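Oligopeptide-binding protein oppA (Lactococcus lactis, PDB 3DRF) captures oligopeptides in a voluminous, Venus-fly-trap-like cavity as the receptor of the OppABCDF ABC transporter, which takes up the peptides that sustain growth in milk. Local coordinates at residues A266-S270 against V286-Y292; D273-V279 against Y545-R551; A38-D42 against V257-S263. Residues are numbered along the deposited sequence.

Contact 1: A266-S270 against V286-Y292; sequences ALSSS and VKNLKGY
Leu267, in the last turn of helix 263-268, is the apolar centre about which two neighbouring helix ends are joined. Its CA-to-CB bond points toward segment 286-292, and the m,t rotamer spreads the side chain over three residues there: Leu267 CB lies 3.6 Å from Leu289 CD1, Leu267 CD1 4.0 Å from Val286 CG2, and Leu267 CD2 3.6 Å from Tyr292 CE1. Val286 (t) still belongs to helix 283-287; Leu289 (m,t) follows in extended conformation, with its CD2 also 3.5 Å from Ser268 OG. That hydroxyl is bonded back to Val264 O of its own helix. The closest CA atoms are those of Ser268 and Leu289, 7.1 Å apart. Gly291, at phi 92°, then turns the chain into strand 292-307, so that Tyr292 (chi1 m, chi2 -89°) lays its ring along Leu267. At the polar edge Tyr292 OH donates to Leu267 O at 2.7 Å, close to the ring plane. Leu267 O also accepts Ser270 N at 3.1 Å, and a water donates to Tyr292 OH at 2.7 Å. Pro547 of strand 536-549 and Met278 extend the apolar cluster around Leu267 and Val286. Ser270, with phi/psi of 62/29°, leaves the helix through a left-handed residue with two bonds back into the last turn, the hallmark of a Schellman motif, here with a tyrosine hydroxyl docked on its helix terminus.

Contact 2: D273-V279 against Y545-R551; sequences DIINGMV and YTPVNKR
Tyr545 reaches along Met278 with a p rotamer (chi2 98°): Met278 CB lies 3.7 Å from Tyr545 CZ, and Met278 SD stands 5.5 Å from the ring centroid in an oblique Met-aromatic contact. The ring's far end is fixed by Tyr545 OH donating to Val279 O at 2.7 Å. Met278 (m,t,p) also places SD 3.9 Å from Pro547 CG. Strands 274-276 and 545-549 run nearly antiparallel, at 168° with axes 5.3 Å apart, yet only one bridge forms, Ile274 with Val548 (CA-CA 4.8 Å), where CG1 of Ile274 and CG1 of Val548 approach to 4.2 Å. Asn549 N donates to Asp273 O at 2.8 Å. Pro547 has no amide proton to give, and Pro547 CD instead lies 3.3 Å from Ile275 O. Farther along, Thr546 OG1 donates to Asn276 OD1 at 3.0 Å, and around the turn at Gly277 (phi 79°) waters fill the widening gap: one accepts from Met278 N at 2.9 Å and donates to Ile275 O at 2.7 Å and Tyr545 O at 2.8 Å. At the other end Arg551 meets Asp273 (chi1 m) in a two-pronged salt bridge, Arg551 NE to Asp273 OD1 at 2.8 Å and NH2 to OD2 at 3.0 Å. Asn549 OD1 accepts Arg551 N at 2.8 Å, an Asx turn. A single bridge between nearly antiparallel strands thus joins outer strand 274-276 of the five-stranded mixed sheet to strand 536-549 of the larger mixed sheet.

Contact 3: A38-D42 against V257-S263; sequences AYQSD and VVSTAKS
Parallel beta pairing in a mixed sheet brings strand 34-40 beside strand 252-258, with Tyr39 opposite Val257 (CA-CA 4.9 Å) and Gln40 opposite Val258 (CA-CA 5.0 Å). Val258 N donates to Tyr39 O at 3.1 Å, and Ser41 N to Val258 O at 2.9 Å. On the face bearing Gln40, Val258 (chi1 p) sets CG1 3.7 Å from Ala38 CB. On the other, Tyr39 (t) leads its ring away toward helix 57-62, while Val257 (m) places CG1 4.0 Å from Ser41 CB. The aliphatic part of Gln40 is extended (t,t), with the amide turned at chi3 85°, so NE2 donates to Ser263 OG at 2.9 Å, and that hydroxyl donates to Ser259 O at 2.7 Å; Gln40 OE1 accepts from Val279 N. Beyond the strands, Asp42 (m, chi2 -37°) grips the chain entering helix 263-268: OD1 accepts Thr260 N at 2.9 Å and a water that also binds Ala261 N, while Asp42 OD2 accepts the hydroxyl of Thr260 (m), OG1, at 2.8 Å.

Overall arrangement
The three contacts illustrate how chemistry follows the elements joined and not simple depth. Contacts 2 and 3 are buried and share a sheet: strand 274-276 pairs with strand 34-40, whose other neighbour is strand 252-258. Contact 3 is regular parallel pairing inside that sheet, whereas contact 2, at its outer strand, replaces most backbone pairing with side chains, waters and a salt bridge. Contact 1 is partly buried and joins helix ends through apolar side chains and one tyrosine; its centre lies about 29 Å from the centre of the chain, against about 21 and 19 Å for the centres of contacts 2 and 3. Contacts 1 and 2 touch, Met278 packing on Val286; contact 3 merely adjoins contact 1 in sequence.

Contact 1: A266-S270 against V286-Y292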
loop_
_atom_site.group_PDB
_atom_site.type_symbol
_atom_site.label_atom_id
_atom_site.label_comp_id
_atom_site.label_asym_id
_atom_site.label_seq_id
_atom_site.Cartn_x
_atom_site.Cartn_y
_atom_site.Cartn_z
ATOM N N ALA A 266 -4.929 -24.296 11.449
ATOM C CA ALA A 266 -4.917 -24.662 10.018
ATOM C C ALA A 266 -3.580 -25.214 9.581
ATOM O O ALA A 266 -3.529 -26.100 8.795
ATOM C CB ALA A 266 -5.319 -23.437 9.137
ATOM N N LEU A 267 -2.499 -24.688 10.119
ATOM C CA LEU A 267 -1.203 -25.262 9.864
ATOM C C LEU A 267 -1.029 -26.612 10.572
ATOM O O LEU A 267 -0.519 -27.510 9.979
ATOM C CB LEU A 267 -0.082 -24.314 10.324
ATOM C CG LEU A 267 -0.036 -22.941 9.604
ATOM C CD1 LEU A 267 0.910 -21.971 10.387
ATOM C CD2 LEU A 267 0.468 -23.151 8.171
ATOM N N SER A 268 -1.487 -26.732 11.809
ATOM C CA SER A 268 -1.360 -27.989 12.538
ATOM C C SER A 268 -2.129 -29.133 11.834
ATOM O O SER A 268 -1.733 -30.239 11.882
ATOM C CB SER A 268 -1.829 -27.812 13.988
ATOM O OG SER A 268 -1.051 -26.864 14.651
ATOM N N SER A 269 -3.223 -28.808 11.199
ATOM C CA SER A 269 -4.059 -29.828 10.534
ATOM C C SER A 269 -3.723 -29.977 9.026
ATOM O O SER A 269 -4.355 -30.712 8.328
ATOM C CB SER A 269 -5.511 -29.442 10.705
ATOM O OG SER A 269 -5.884 -28.360 9.873
ATOM N N SER A 270 -2.736 -29.229 8.549
ATOM C CA SER A 270 -2.345 -29.241 7.109
ATOM C C SER A 270 -3.449 -28.787 6.171
ATOM O O SER A 270 -3.496 -29.197 5.037
ATOM C CB SER A 270 -1.839 -30.641 6.702
ATOM O OG SER A 270 -0.590 -30.913 7.243
ATOM N N VAL A 286 4.433 -20.695 15.169
ATOM C CA VAL A 286 4.696 -21.212 13.839
ATOM C C VAL A 286 6.043 -21.898 13.733
ATOM O O VAL A 286 6.193 -22.900 13.133
ATOM C CB VAL A 286 4.565 -20.081 12.776
ATOM C CG1 VAL A 286 5.067 -20.563 11.416
ATOM C CG2 VAL A 286 3.095 -19.617 12.698
ATOM N N LYS A 287 7.041 -21.313 14.348
ATOM C CA LYS A 287 8.381 -21.946 14.370
ATOM C C LYS A 287 8.325 -23.249 15.194
ATOM O O LYS A 287 9.141 -24.076 14.946
ATOM C CB LYS A 287 9.434 -20.987 14.959
ATOM C CG LYS A 287 9.813 -19.830 14.046
ATOM C CD LYS A 287 10.967 -18.978 14.679
ATOM C CE LYS A 287 10.469 -18.118 15.801
ATOM N NZ LYS A 287 11.599 -17.334 16.430
ATOM N N ASN A 288 7.414 -23.360 16.150
ATOM C CA ASN A 288 7.248 -24.542 17.034
ATOM C C ASN A 288 6.658 -25.728 16.230
ATOM O O ASN A 288 6.732 -26.857 16.659
ATOM C CB ASN A 288 6.344 -24.243 18.246
ATOM C CG ASN A 288 7.021 -23.414 19.360
ATOM O OD1 ASN A 288 8.199 -23.159 19.329
ATOM N ND2 ASN A 288 6.224 -22.952 20.302
ATOM N N LEU A 289 6.041 -25.471 15.088
ATOM C CA LEU A 289 5.360 -26.542 14.333
ATOM C C LEU A 289 6.301 -27.468 13.616
ATOM O O LEU A 289 7.237 -27.087 13.048
ATOM C CB LEU A 289 4.350 -25.967 13.345
ATOM C CG LEU A 289 3.187 -25.209 14.008
ATOM C CD1 LEU A 289 2.313 -24.649 12.948
ATOM C CD2 LEU A 289 2.354 -26.001 15.052
ATOM N N LYS A 290 5.949 -28.740 13.610
ATOM C CA LYS A 290 6.663 -29.693 12.820
ATOM C C LYS A 290 6.064 -29.730 11.389
ATOM O O LYS A 290 4.890 -29.504 11.166
ATOM C CB LYS A 290 6.555 -31.061 13.491
ATOM C CG LYS A 290 7.233 -31.127 14.903
ATOM C CD LYS A 290 8.636 -30.500 14.982
ATOM C CE LYS A 290 9.156 -30.434 16.404
ATOM N NZ LYS A 290 10.416 -29.642 16.473
ATOM N N GLY A 291 6.932 -29.985 10.458
ATOM C CA GLY A 291 6.537 -30.161 9.077
ATOM C C GLY A 291 6.544 -28.938 8.179
ATOM O O GLY A 291 6.158 -29.045 7.067
ATOM N N TYR A 292 7.032 -27.830 8.721
ATOM C CA TYR A 292 7.110 -26.552 7.968
ATOM C C TYR A 292 8.524 -25.950 7.981
ATOM O O TYR A 292 9.217 -26.099 8.944
ATOM C CB TYR A 292 6.109 -25.541 8.565
ATOM C CG TYR A 292 4.635 -25.881 8.287
ATOM C CD1 TYR A 292 3.979 -25.421 7.151
ATOM C CD2 TYR A 292 3.920 -26.677 9.158
ATOM C CE1 TYR A 292 2.686 -25.748 6.902
ATOM C CE2 TYR A 292 2.674 -27.010 8.911
ATOM C CZ TYR A 292 2.042 -26.563 7.803
ATOM O OH TYR A 292 0.728 -26.890 7.654
HETATM O O HOH W 1 0.307 -28.221 5.286
#

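Contact 2: D273-V279 against Y545-R551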
loop_
_atom_site.group_PDB
_atom_site.type_symbol
_atom_site.label_atom_id
_atom_site.label_comp_id
_atom_site.label_asym_id
_atom_site.label_seq_id
_atom_site.Cartn_x
_atom_site.Cartn_y
_atom_site.Cartn_z
ATOM N N ASP A 273 -0.914 -25.446 2.638
ATOM C CA ASP A 273 0.506 -25.631 2.406
ATOM C C ASP A 273 1.311 -24.393 2.745
ATOM O O ASP A 273 2.429 -24.484 3.174
ATOM C CB ASP A 273 0.790 -26.017 0.949
ATOM C CG ASP A 273 0.147 -27.320 0.552
ATOM O OD1 ASP A 273 0.488 -28.315 1.205
ATOM O OD2 ASP A 273 -0.634 -27.372 -0.376
ATOM N N ILE A 274 0.725 -23.229 2.507
ATOM C CA ILE A 274 1.400 -21.919 2.694
ATOM C C ILE A 274 0.355 -20.987 3.272
ATOM O O ILE A 274 -0.743 -21.001 2.810
ATOM C CB ILE A 274 1.856 -21.385 1.328
ATOM C CG1 ILE A 274 2.871 -22.341 0.640
ATOM C CG2 ILE A 274 2.411 -19.962 1.460
ATOM C CD1 ILE A 274 3.250 -21.938 -0.739
ATOM N N ILE A 275 0.722 -20.161 4.260
ATOM C CA ILE A 275 -0.082 -19.002 4.674
ATOM C C ILE A 275 0.753 -17.725 4.664
ATOM O O ILE A 275 1.777 -17.659 5.255
ATOM C CB ILE A 275 -0.726 -19.181 6.095
ATOM C CG1 ILE A 275 -1.512 -20.529 6.204
ATOM C CG2 ILE A 275 -1.605 -17.969 6.387
ATOM C CD1 ILE A 275 -2.131 -20.764 7.544
ATOM N N ASN A 276 0.271 -16.755 3.905
ATOM C CA ASN A 276 0.897 -15.423 3.796
ATOM C C ASN A 276 0.183 -14.416 4.679
ATOM O O ASN A 276 -0.970 -14.559 4.963
ATOM C CB ASN A 276 0.893 -14.979 2.313
ATOM C CG ASN A 276 1.865 -15.811 1.486
ATOM O OD1 ASN A 276 3.017 -15.912 1.834
ATOM N ND2 ASN A 276 1.372 -16.423 0.427
ATOM N N GLY A 277 0.915 -13.404 5.085
ATOM C CA GLY A 277 0.364 -12.314 5.891
ATOM C C GLY A 277 0.166 -12.559 7.370
ATOM O O GLY A 277 -0.510 -11.829 8.005
ATOM N N MET A 278 0.791 -13.607 7.899
ATOM C CA MET A 278 0.590 -13.909 9.318
ATOM C C MET A 278 1.200 -12.877 10.248
ATOM O O MET A 278 2.270 -12.413 9.997
ATOM C CB MET A 278 1.125 -15.309 9.664
ATOM C CG MET A 278 0.298 -16.410 9.014
ATOM S SD MET A 278 0.860 -18.072 9.529
ATOM C CE MET A 278 0.329 -18.114 11.267
ATOM N N VAL A 279 0.470 -12.561 11.309
ATOM C CA VAL A 279 0.857 -11.543 12.286
ATOM C C VAL A 279 2.129 -11.975 13.071
ATOM O O VAL A 279 2.376 -13.136 13.322
ATOM C CB VAL A 279 -0.292 -11.233 13.279
ATOM C CG1 VAL A 279 -1.394 -10.402 12.567
ATOM C CG2 VAL A 279 -0.845 -12.478 13.990
ATOM N N TYR A 545 7.282 -13.162 7.515
ATOM C CA TYR A 545 7.580 -14.601 7.498
ATOM C C TYR A 545 6.421 -15.324 6.848
ATOM O O TYR A 545 5.322 -14.886 6.905
ATOM C CB TYR A 545 7.838 -15.144 8.919
ATOM C CG TYR A 545 6.585 -15.216 9.798
ATOM C CD1 TYR A 545 5.890 -16.406 9.947
ATOM C CD2 TYR A 545 6.138 -14.101 10.498
ATOM C CE1 TYR A 545 4.812 -16.505 10.744
ATOM C CE2 TYR A 545 5.007 -14.173 11.285
ATOM C CZ TYR A 545 4.357 -15.391 11.412
ATOM O OH TYR A 545 3.295 -15.485 12.233
ATOM N N THR A 546 6.721 -16.475 6.257
ATOM C CA THR A 546 5.716 -17.338 5.634
ATOM C C THR A 546 6.087 -18.778 5.937
ATOM O O THR A 546 7.119 -19.228 5.557
ATOM C CB THR A 546 5.730 -17.147 4.109
ATOM O OG1 THR A 546 5.208 -15.840 3.830
ATOM C CG2 THR A 546 4.836 -18.202 3.368
ATOM N N PRO A 547 5.238 -19.525 6.610
ATOM C CA PRO A 547 5.466 -20.969 6.717
ATOM C C PRO A 547 5.069 -21.726 5.419
ATOM O O PRO A 547 4.122 -21.414 4.769
ATOM C CB PRO A 547 4.541 -21.382 7.878
ATOM C CG PRO A 547 3.388 -20.440 7.795
ATOM C CD PRO A 547 3.982 -19.120 7.287
ATOM N N VAL A 548 5.887 -22.713 5.088
ATOM C CA VAL A 548 5.749 -23.504 3.879
ATOM C C VAL A 548 5.863 -24.993 4.235
ATOM O O VAL A 548 6.847 -25.398 4.778
ATOM C CB VAL A 548 6.846 -23.138 2.838
ATOM C CG1 VAL A 548 6.649 -23.968 1.589
ATOM C CG2 VAL A 548 6.798 -21.612 2.524
ATOM N N ASN A 549 4.844 -25.778 3.924
ATOM C CA ASN A 549 4.860 -27.238 4.188
ATOM C C ASN A 549 6.063 -27.829 3.475
ATOM O O ASN A 549 6.387 -27.476 2.392
ATOM C CB ASN A 549 3.545 -27.865 3.681
ATOM C CG ASN A 549 3.439 -29.343 3.970
ATOM O OD1 ASN A 549 4.170 -30.138 3.455
ATOM N ND2 ASN A 549 2.471 -29.677 4.760
ATOM N N LYS A 550 6.730 -28.760 4.146
ATOM C CA LYS A 550 7.916 -29.404 3.557
ATOM C C LYS A 550 7.695 -30.179 2.243
ATOM O O LYS A 550 8.607 -30.407 1.564
ATOM C CB LYS A 550 8.697 -30.241 4.610
ATOM C CG LYS A 550 9.268 -29.363 5.674
ATOM C CD LYS A 550 10.150 -30.136 6.636
ATOM C CE LYS A 550 10.448 -29.366 7.865
ATOM N NZ LYS A 550 11.142 -30.210 8.944
ATOM N N ARG A 551 6.458 -30.474 1.915
ATOM C CA ARG A 551 6.170 -31.128 0.658
ATOM C C ARG A 551 6.334 -30.168 -0.557
ATOM O O ARG A 551 6.503 -30.598 -1.663
ATOM C CB ARG A 551 4.777 -31.766 0.660
ATOM C CG ARG A 551 3.641 -30.759 0.336
ATOM C CD ARG A 551 2.326 -31.458 0.258
ATOM N NE ARG A 551 1.251 -30.621 -0.274
ATOM C CZ ARG A 551 0.530 -30.897 -1.349
ATOM N NH1 ARG A 551 0.783 -31.944 -2.086
ATOM N NH2 ARG A 551 -0.411 -30.061 -1.728
HETATM O O HOH W 2 2.604 -15.524 6.768
HETATM O O HOH W 3 3.881 -13.181 4.838
HETATM O O HOH W 4 4.306 -12.292 7.989
#

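Contact 3: A38-D42 against V257-S263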
loop_
_atom_site.group_PDB
_atom_site.type_symbol
_atom_site.label_atom_id
_atom_site.label_comp_id
_atom_site.label_asym_id
_atom_site.label_seq_id
_atom_site.Cartn_x
_atom_site.Cartn_y
_atom_site.Cartn_z
ATOM N N ALA A 38 -3.341 -19.849 1.721
ATOM C CA ALA A 38 -4.192 -18.852 2.355
ATOM C C ALA A 38 -3.466 -17.524 2.603
ATOM O O ALA A 38 -2.281 -17.456 2.713
ATOM C CB ALA A 38 -4.823 -19.404 3.690
ATOM N N TYR A 39 -4.292 -16.495 2.729
ATOM C CA TYR A 39 -3.884 -15.187 3.259
ATOM C C TYR A 39 -4.645 -14.925 4.552
ATOM O O TYR A 39 -5.826 -15.089 4.602
ATOM C CB TYR A 39 -4.139 -14.073 2.196
ATOM C CG TYR A 39 -3.434 -12.782 2.533
ATOM C CD1 TYR A 39 -2.202 -12.464 1.973
ATOM C CD2 TYR A 39 -3.972 -11.898 3.462
ATOM C CE1 TYR A 39 -1.560 -11.278 2.327
ATOM C CE2 TYR A 39 -3.358 -10.765 3.780
ATOM C CZ TYR A 39 -2.150 -10.480 3.229
ATOM O OH TYR A 39 -1.538 -9.296 3.579
ATOM N N GLN A 40 -3.911 -14.523 5.571
ATOM C CA GLN A 40 -4.517 -14.232 6.856
ATOM C C GLN A 40 -5.254 -12.885 6.821
ATOM O O GLN A 40 -4.696 -11.857 6.606
ATOM C CB GLN A 40 -3.453 -14.233 7.960
ATOM C CG GLN A 40 -4.104 -14.129 9.371
ATOM C CD GLN A 40 -3.045 -14.143 10.444
ATOM O OE1 GLN A 40 -2.477 -13.136 10.772
ATOM N NE2 GLN A 40 -2.783 -15.324 10.972
ATOM N N SER A 41 -6.550 -13.002 7.037
ATOM C CA SER A 41 -7.416 -11.855 7.019
ATOM C C SER A 41 -8.663 -12.123 7.844
ATOM O O SER A 41 -9.294 -13.093 7.650
ATOM C CB SER A 41 -7.835 -11.545 5.560
ATOM O OG SER A 41 -8.730 -10.441 5.512
ATOM N N ASP A 42 -8.981 -11.206 8.725
ATOM C CA ASP A 42 -10.222 -11.261 9.488
ATOM C C ASP A 42 -11.438 -10.655 8.730
ATOM O O ASP A 42 -12.549 -10.845 9.108
ATOM C CB ASP A 42 -10.036 -10.597 10.878
ATOM C CG ASP A 42 -9.148 -11.451 11.806
ATOM O OD1 ASP A 42 -9.288 -12.618 11.724
ATOM O OD2 ASP A 42 -8.298 -10.925 12.476
ATOM N N VAL A 257 -9.001 -16.947 2.159
ATOM C CA VAL A 257 -8.702 -16.211 3.387
ATOM C C VAL A 257 -8.869 -17.158 4.577
ATOM O O VAL A 257 -9.607 -18.145 4.508
ATOM C CB VAL A 257 -9.526 -14.898 3.576
ATOM C CG1 VAL A 257 -9.105 -13.842 2.541
ATOM C CG2 VAL A 257 -11.023 -15.167 3.545
ATOM N N VAL A 258 -8.092 -16.918 5.610
ATOM C CA VAL A 258 -8.174 -17.596 6.898
ATOM C C VAL A 258 -8.016 -16.610 8.051
ATOM O O VAL A 258 -7.232 -15.665 7.969
ATOM C CB VAL A 258 -7.105 -18.697 7.026
ATOM C CG1 VAL A 258 -5.711 -18.088 6.993
ATOM C CG2 VAL A 258 -7.315 -19.494 8.303
ATOM N N SER A 259 -8.895 -16.688 9.065
ATOM C CA SER A 259 -8.878 -15.723 10.159
ATOM C C SER A 259 -7.612 -15.840 11.002
ATOM O O SER A 259 -6.937 -16.874 10.998
ATOM C CB SER A 259 -10.074 -15.920 11.075
ATOM O OG SER A 259 -9.925 -17.107 11.828
ATOM N N THR A 260 -7.296 -14.786 11.735
ATOM C CA THR A 260 -6.149 -14.810 12.619
ATOM C C THR A 260 -6.285 -15.891 13.699
ATOM O O THR A 260 -5.317 -16.587 13.998
ATOM C CB THR A 260 -5.969 -13.437 13.244
ATOM O OG1 THR A 260 -6.030 -12.456 12.197
ATOM C CG2 THR A 260 -4.650 -13.348 13.967
ATOM N N ALA A 261 -7.489 -16.069 14.232
ATOM C CA ALA A 261 -7.731 -17.040 15.341
ATOM C C ALA A 261 -7.705 -18.483 14.886
ATOM O O ALA A 261 -7.496 -19.344 15.678
ATOM C CB ALA A 261 -9.080 -16.728 16.002
ATOM N N LYS A 262 -7.866 -18.724 13.600
ATOM C CA LYS A 262 -7.883 -20.084 13.048
ATOM C C LYS A 262 -6.589 -20.490 12.319
ATOM O O LYS A 262 -6.464 -21.569 11.889
ATOM C CB LYS A 262 -9.116 -20.307 12.159
ATOM C CG LYS A 262 -10.449 -20.229 12.965
ATOM C CD LYS A 262 -11.681 -20.392 12.113
ATOM C CE LYS A 262 -12.918 -20.451 13.000
ATOM N NZ LYS A 262 -12.806 -21.716 13.734
ATOM N N SER A 263 -5.652 -19.570 12.208
ATOM C CA SER A 263 -4.462 -19.807 11.374
ATOM C C SER A 263 -3.506 -20.919 11.867
ATOM O O SER A 263 -3.125 -21.737 11.111
ATOM C CB SER A 263 -3.662 -18.507 11.175
ATOM O OG SER A 263 -4.380 -17.617 10.315
HETATM O O HOH W 5 -9.691 -14.056 14.202
#